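Local coordinates for protein muconate lactonizing enzyme (Corynebacterium glutamicum, PDB 3I4K) that is a magnesium-binding member of the enolase superfamily, with an enolase-type N-terminal domain joined to a TIM-barrel-like domain that holds the metal, at residues R198-A203 / L224-T229; V246-D251 / Q267-I272. All coordinates share one frame; numbering follows the deposited sequence.

Contact 1 of 2, residues R198-A203 / L224-T229. With MG (magnesium ion), chain J.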
loop_
_atom_site.group_PDB
_atom_site.type_symbol
_atom_site.label_atom_id
_atom_site.label_comp_id
_atom_site.label_asym_id
_atom_site.label_seq_id
_atom_site.Cartn_x
_atom_site.Cartn_y
_atom_site.Cartn_z
ATOM N N ARG A 198 7.067 23.401 15.830
ATOM C CA ARG A 198 6.431 22.176 16.307
ATOM C C ARG A 198 7.231 21.687 17.512
ATOM O O ARG A 198 8.400 22.050 17.665
ATOM C CB ARG A 198 6.477 21.063 15.252
ATOM C CG ARG A 198 5.927 21.414 13.888
ATOM C CD ARG A 198 6.982 22.108 13.060
ATOM N NE ARG A 198 6.483 22.438 11.734
ATOM C CZ ARG A 198 6.402 21.576 10.733
ATOM N NH1 ARG A 198 6.793 20.317 10.902
ATOM N NH2 ARG A 198 5.938 21.981 9.560
ATOM N N ILE A 199 6.598 20.883 18.368
ATOM C CA ILE A 199 7.287 20.308 19.517
ATOM C C ILE A 199 7.105 18.793 19.506
ATOM O O ILE A 199 6.327 18.254 18.711
ATOM C CB ILE A 199 6.791 20.899 20.861
ATOM C CG1 ILE A 199 5.291 20.670 21.036
ATOM C CG2 ILE A 199 7.133 22.371 20.935
ATOM C CD1 ILE A 199 4.962 19.331 21.662
ATOM N N ASP A 200 7.851 18.108 20.365
ATOM C CA ASP A 200 7.788 16.654 20.468
ATOM C C ASP A 200 8.281 16.302 21.869
ATOM O O ASP A 200 9.426 16.602 22.221
ATOM C CB ASP A 200 8.683 16.010 19.399
ATOM C CG ASP A 200 8.602 14.493 19.402
ATOM O OD1 ASP A 200 7.867 13.950 20.247
ATOM O OD2 ASP A 200 9.271 13.834 18.569
ATOM N N ILE A 201 7.414 15.686 22.669
ATOM C CA ILE A 201 7.766 15.325 24.035
ATOM C C ILE A 201 8.043 13.837 24.198
ATOM O O ILE A 201 8.248 13.347 25.313
ATOM C CB ILE A 201 6.652 15.740 25.002
ATOM C CG1 ILE A 201 6.052 17.067 24.531
ATOM C CG2 ILE A 201 7.231 15.936 26.418
ATOM C CD1 ILE A 201 4.982 17.616 25.437
ATOM N N ASN A 202 8.054 13.115 23.083
ATOM C CA ASN A 202 8.317 11.685 23.121
ATOM C C ASN A 202 7.537 10.938 24.201
ATOM O O ASN A 202 8.094 10.132 24.940
ATOM C CB ASN A 202 9.821 11.442 23.288
ATOM C CG ASN A 202 10.579 11.572 21.979
ATOM O OD1 ASN A 202 10.433 10.737 21.080
ATOM N ND2 ASN A 202 11.381 12.622 21.858
ATOM N N ALA A 203 6.237 11.218 24.279
ATOM C CA ALA A 203 5.339 10.563 25.222
ATOM C C ALA A 203 5.739 10.670 26.684
ATOM O O ALA A 203 5.250 9.895 27.499
ATOM C CB ALA A 203 5.192 9.086 24.851
ATOM N N LEU A 224 2.105 22.505 16.122
ATOM C CA LEU A 224 1.963 21.066 16.091
ATOM C C LEU A 224 2.517 20.400 17.330
ATOM O O LEU A 224 3.667 20.629 17.707
ATOM C CB LEU A 224 2.670 20.511 14.843
ATOM C CG LEU A 224 2.551 19.006 14.572
ATOM C CD1 LEU A 224 1.188 18.707 13.981
ATOM C CD2 LEU A 224 3.622 18.564 13.590
ATOM N N PHE A 225 1.696 19.573 17.960
ATOM C CA PHE A 225 2.134 18.851 19.143
ATOM C C PHE A 225 2.365 17.380 18.806
ATOM O O PHE A 225 1.411 16.604 18.683
ATOM C CB PHE A 225 1.098 18.951 20.267
ATOM C CG PHE A 225 0.724 20.360 20.642
ATOM C CD1 PHE A 225 1.686 21.362 20.713
ATOM C CD2 PHE A 225 -0.592 20.671 20.974
ATOM C CE1 PHE A 225 1.336 22.663 21.115
ATOM C CE2 PHE A 225 -0.948 21.948 21.372
ATOM C CZ PHE A 225 0.020 22.952 21.443
ATOM N N GLU A 226 3.629 17.002 18.639
ATOM C CA GLU A 226 3.973 15.612 18.343
ATOM C C GLU A 226 4.038 14.797 19.635
ATOM O O GLU A 226 4.639 15.232 20.623
ATOM C CB GLU A 226 5.315 15.529 17.614
ATOM C CG GLU A 226 5.824 14.092 17.401
ATOM C CD GLU A 226 7.070 14.021 16.529
ATOM O OE1 GLU A 226 7.567 15.086 16.102
ATOM O OE2 GLU A 226 7.555 12.897 16.267
ATOM N N GLN A 227 3.405 13.622 19.610
ATOM C CA GLN A 227 3.340 12.682 20.728
ATOM C C GLN A 227 3.703 13.261 22.099
ATOM O O GLN A 227 4.700 12.865 22.710
ATOM C CB GLN A 227 4.243 11.479 20.440
ATOM C CG GLN A 227 3.876 10.228 21.229
ATOM C CD GLN A 227 2.622 9.530 20.684
ATOM O OE1 GLN A 227 2.496 9.310 19.471
ATOM N NE2 GLN A 227 1.706 9.162 21.579
ATOM N N PRO A 228 2.892 14.195 22.613
ATOM C CA PRO A 228 3.192 14.784 23.919
ATOM C C PRO A 228 2.965 13.817 25.071
ATOM O O PRO A 228 3.574 13.954 26.140
ATOM C CB PRO A 228 2.228 15.955 23.995
ATOM C CG PRO A 228 1.019 15.413 23.264
ATOM C CD PRO A 228 1.656 14.766 22.050
ATOM N N THR A 229 2.106 12.830 24.831
ATOM C CA THR A 229 1.713 11.867 25.846
ATOM C C THR A 229 1.884 10.388 25.450
ATOM O O THR A 229 2.182 10.070 24.299
ATOM C CB THR A 229 0.257 12.147 26.209
ATOM O OG1 THR A 229 -0.505 12.233 25.004
ATOM C CG2 THR A 229 0.144 13.475 26.948
HETATM MG MG MG J . 8.921 11.833 17.552
HETATM O O HOH W 1 7.028 17.790 15.926
HETATM O O HOH W 2 7.661 11.472 19.187
#
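Two acidic side chains, D200 and E226, lie stacked face to face on adjacent parallel strands, their carboxylate planes 16° apart, with a magnesium ion bound to both. D200 OD2 binds the metal at 2.3 Å and E226 OE2 at 2.2 Å, which brings the two oxygens within 3.0 Å of each other. In both residues CG is anti to the backbone N (chi1 -177° in D200, 174° in E226); beyond it the glutamate chain runs extended. Metal charge, together with K169, which forms a salt bridge with E226 OE1, probably offsets the repulsion. The other oxygen of D200, OD1, accepts from N202 N in an Asx turn, the donor standing above the carboxylate plane, and lies 2.7 Å from the oxygen of a metal-bound water. A second water donates to both I199 O and E226 OE1. The strands pair through I199 N to L224 O (3.0 Å) and E226 N to I199 O; past their ends, A203 N reaches Q227 O at 2.7 Å. On the face of I199 and F225, I199 CG1 meets the edge of the F225 ring at CD1 (3.7 Å); in the loops beyond, I201 CD1 touches P228 CB. F225 and P228 pack against helix 207-219, the crossover of this beta-alpha-beta unit, while F225 also touches helix 234-244; strands 167-171 and 247-250 flank the pair in the barrel.

Contact 2 of 2, residues V246-D251 / Q267-I272. With MG (magnesium ion), chain J.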
loop_
_atom_site.group_PDB
_atom_site.type_symbol
_atom_site.label_atom_id
_atom_site.label_comp_id
_atom_site.label_asym_id
_atom_site.label_seq_id
_atom_site.Cartn_x
_atom_site.Cartn_y
_atom_site.Cartn_z
ATOM N N VAL A 246 -5.043 22.804 18.235
ATOM C CA VAL A 246 -3.822 22.669 17.447
ATOM C C VAL A 246 -3.599 21.191 17.127
ATOM O O VAL A 246 -3.823 20.307 17.965
ATOM C CB VAL A 246 -2.560 23.294 18.141
ATOM C CG1 VAL A 246 -2.938 23.929 19.452
ATOM C CG2 VAL A 246 -1.470 22.256 18.309
ATOM N N SER A 247 -3.195 20.936 15.890
ATOM C CA SER A 247 -2.969 19.582 15.418
ATOM C C SER A 247 -1.982 18.837 16.270
ATOM O O SER A 247 -1.098 19.428 16.910
ATOM C CB SER A 247 -2.443 19.588 13.979
ATOM O OG SER A 247 -3.362 20.208 13.117
ATOM N N VAL A 248 -2.136 17.521 16.239
ATOM C CA VAL A 248 -1.282 16.595 16.952
ATOM C C VAL A 248 -0.691 15.654 15.903
ATOM O O VAL A 248 -1.330 15.365 14.890
ATOM C CB VAL A 248 -2.108 15.776 17.967
ATOM C CG1 VAL A 248 -1.413 14.459 18.279
ATOM C CG2 VAL A 248 -2.330 16.593 19.234
HETATM N N MSE A 249 0.538 15.207 16.125
HETATM C CA MSE A 249 1.176 14.257 15.216
HETATM C C MSE A 249 1.497 13.012 16.040
HETATM O O MSE A 249 2.123 13.105 17.104
HETATM C CB MSE A 249 2.464 14.833 14.597
HETATM C CG MSE A 249 3.284 13.789 13.816
HETATM SE SE MSE A 249 4.407 14.532 12.402
HETATM C CE MSE A 249 5.887 15.155 13.516
ATOM N N ALA A 250 1.048 11.855 15.563
ATOM C CA ALA A 250 1.283 10.604 16.272
ATOM C C ALA A 250 2.607 10.013 15.815
ATOM O O ALA A 250 2.893 9.973 14.620
ATOM C CB ALA A 250 0.139 9.614 15.997
ATOM N N ASP A 251 3.417 9.576 16.775
ATOM C CA ASP A 251 4.703 8.972 16.481
ATOM C C ASP A 251 4.775 7.618 17.177
ATOM O O ASP A 251 4.544 6.595 16.546
ATOM C CB ASP A 251 5.844 9.884 16.950
ATOM C CG ASP A 251 7.210 9.421 16.458
ATOM O OD1 ASP A 251 7.298 8.323 15.861
ATOM O OD2 ASP A 251 8.195 10.160 16.687
ATOM N N GLN A 267 -9.741 9.399 15.825
ATOM C CA GLN A 267 -9.575 10.783 15.386
ATOM C C GLN A 267 -8.556 11.399 16.309
ATOM O O GLN A 267 -8.710 12.526 16.763
ATOM C CB GLN A 267 -10.895 11.553 15.475
ATOM C CG GLN A 267 -12.043 10.899 14.715
ATOM C CD GLN A 267 -13.269 11.788 14.626
ATOM O OE1 GLN A 267 -13.650 12.437 15.599
ATOM N NE2 GLN A 267 -13.903 11.809 13.458
ATOM N N ALA A 268 -7.494 10.639 16.553
ATOM C CA ALA A 268 -6.440 11.027 17.480
ATOM C C ALA A 268 -5.339 11.952 16.966
ATOM O O ALA A 268 -4.571 12.502 17.776
ATOM C CB ALA A 268 -5.812 9.748 18.077
ATOM N N ALA A 269 -5.254 12.137 15.647
ATOM C CA ALA A 269 -4.205 12.985 15.093
ATOM C C ALA A 269 -4.397 13.397 13.639
ATOM O O ALA A 269 -4.851 12.603 12.809
ATOM C CB ALA A 269 -2.854 12.286 15.234
ATOM N N ASP A 270 -4.019 14.639 13.342
ATOM C CA ASP A 270 -4.104 15.185 11.995
ATOM C C ASP A 270 -2.941 14.674 11.169
ATOM O O ASP A 270 -3.033 14.571 9.948
ATOM C CB ASP A 270 -4.029 16.712 12.022
ATOM C CG ASP A 270 -5.248 17.346 12.648
ATOM O OD1 ASP A 270 -5.278 18.592 12.765
ATOM O OD2 ASP A 270 -6.173 16.610 13.024
ATOM N N VAL A 271 -1.841 14.348 11.834
ATOM C CA VAL A 271 -0.662 13.891 11.112
ATOM C C VAL A 271 -0.031 12.639 11.701
ATOM O O VAL A 271 -0.075 12.419 12.910
ATOM C CB VAL A 271 0.403 15.012 11.084
ATOM C CG1 VAL A 271 1.508 14.683 10.062
ATOM C CG2 VAL A 271 -0.263 16.345 10.780
ATOM N N ILE A 272 0.566 11.825 10.840
ATOM C CA ILE A 272 1.241 10.610 11.282
ATOM C C ILE A 272 2.719 10.684 10.901
ATOM O O ILE A 272 3.059 10.938 9.742
ATOM C CB ILE A 272 0.645 9.348 10.633
ATOM C CG1 ILE A 272 -0.743 9.066 11.226
ATOM C CG2 ILE A 272 1.573 8.147 10.866
ATOM C CD1 ILE A 272 -1.361 7.792 10.723
HETATM MG MG MG J . 8.921 11.833 17.552
HETATM O O HOH W 3 -4.844 16.654 15.671
HETATM O O HOH W 2 7.661 11.472 19.187
#
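This is a parallel strand pair of the TIM-barrel-like domain, one of whose strands runs out into the magnesium site, where D251 OD2 binds the ion at 2.0 Å. At the opposite end of that strand, S247 OG donates a short 2.5 Å bond to D270 OD1, approaching on the anti side of the carboxylate and 24° out of its plane. Between these ends the backbones pair: V271 N donates to V248 O, and A250 N to V271 O at 2.9 Å. D270 N adds a weak bond to V248 O, and a water accepts from V248 N. A269 CB touches both V248 CG1, at 4.0 Å, and A250 CB. On the other face, in M249, a selenomethionine, CG anti to the backbone N and a chi2 of 154° carry SE to V271 CG1, 3.7 Å away. D251 has further partners in K278, which forms a salt bridge with OD1, and K275, which bonds OD2. Helix 257-266 links the two strands and ends in a Schellman motif at Q267. V248 packs against helix 234-244, while strands 224-226 and 298-301 continue the barrel wall beyond 247-250 and 271-274, respectively.

Contacts 1 and 2 belong to two beta-alpha-beta units of one barrel wall, in series along the chain, their centres 9 Å apart, joined where strand 224-226 of contact 1 neighbours strand 247-250 of contact 2. Together they supply the three protein ligands of the magnesium ion: contact 1 gives two carboxylates and contact 2 the third, with E226 OE2 only 2.8 Å from D251 OD2. The water 2.1 Å from the ion is common to both contacts. Next to the metal, Q227 OE1 probably accepts a hydrogen bond from D251 N at 2.9 Å, tying the turn after one strand to the start of the next loop, while Q227 NE2 bonds S253 OG. On the outer side, F225 packs on V246.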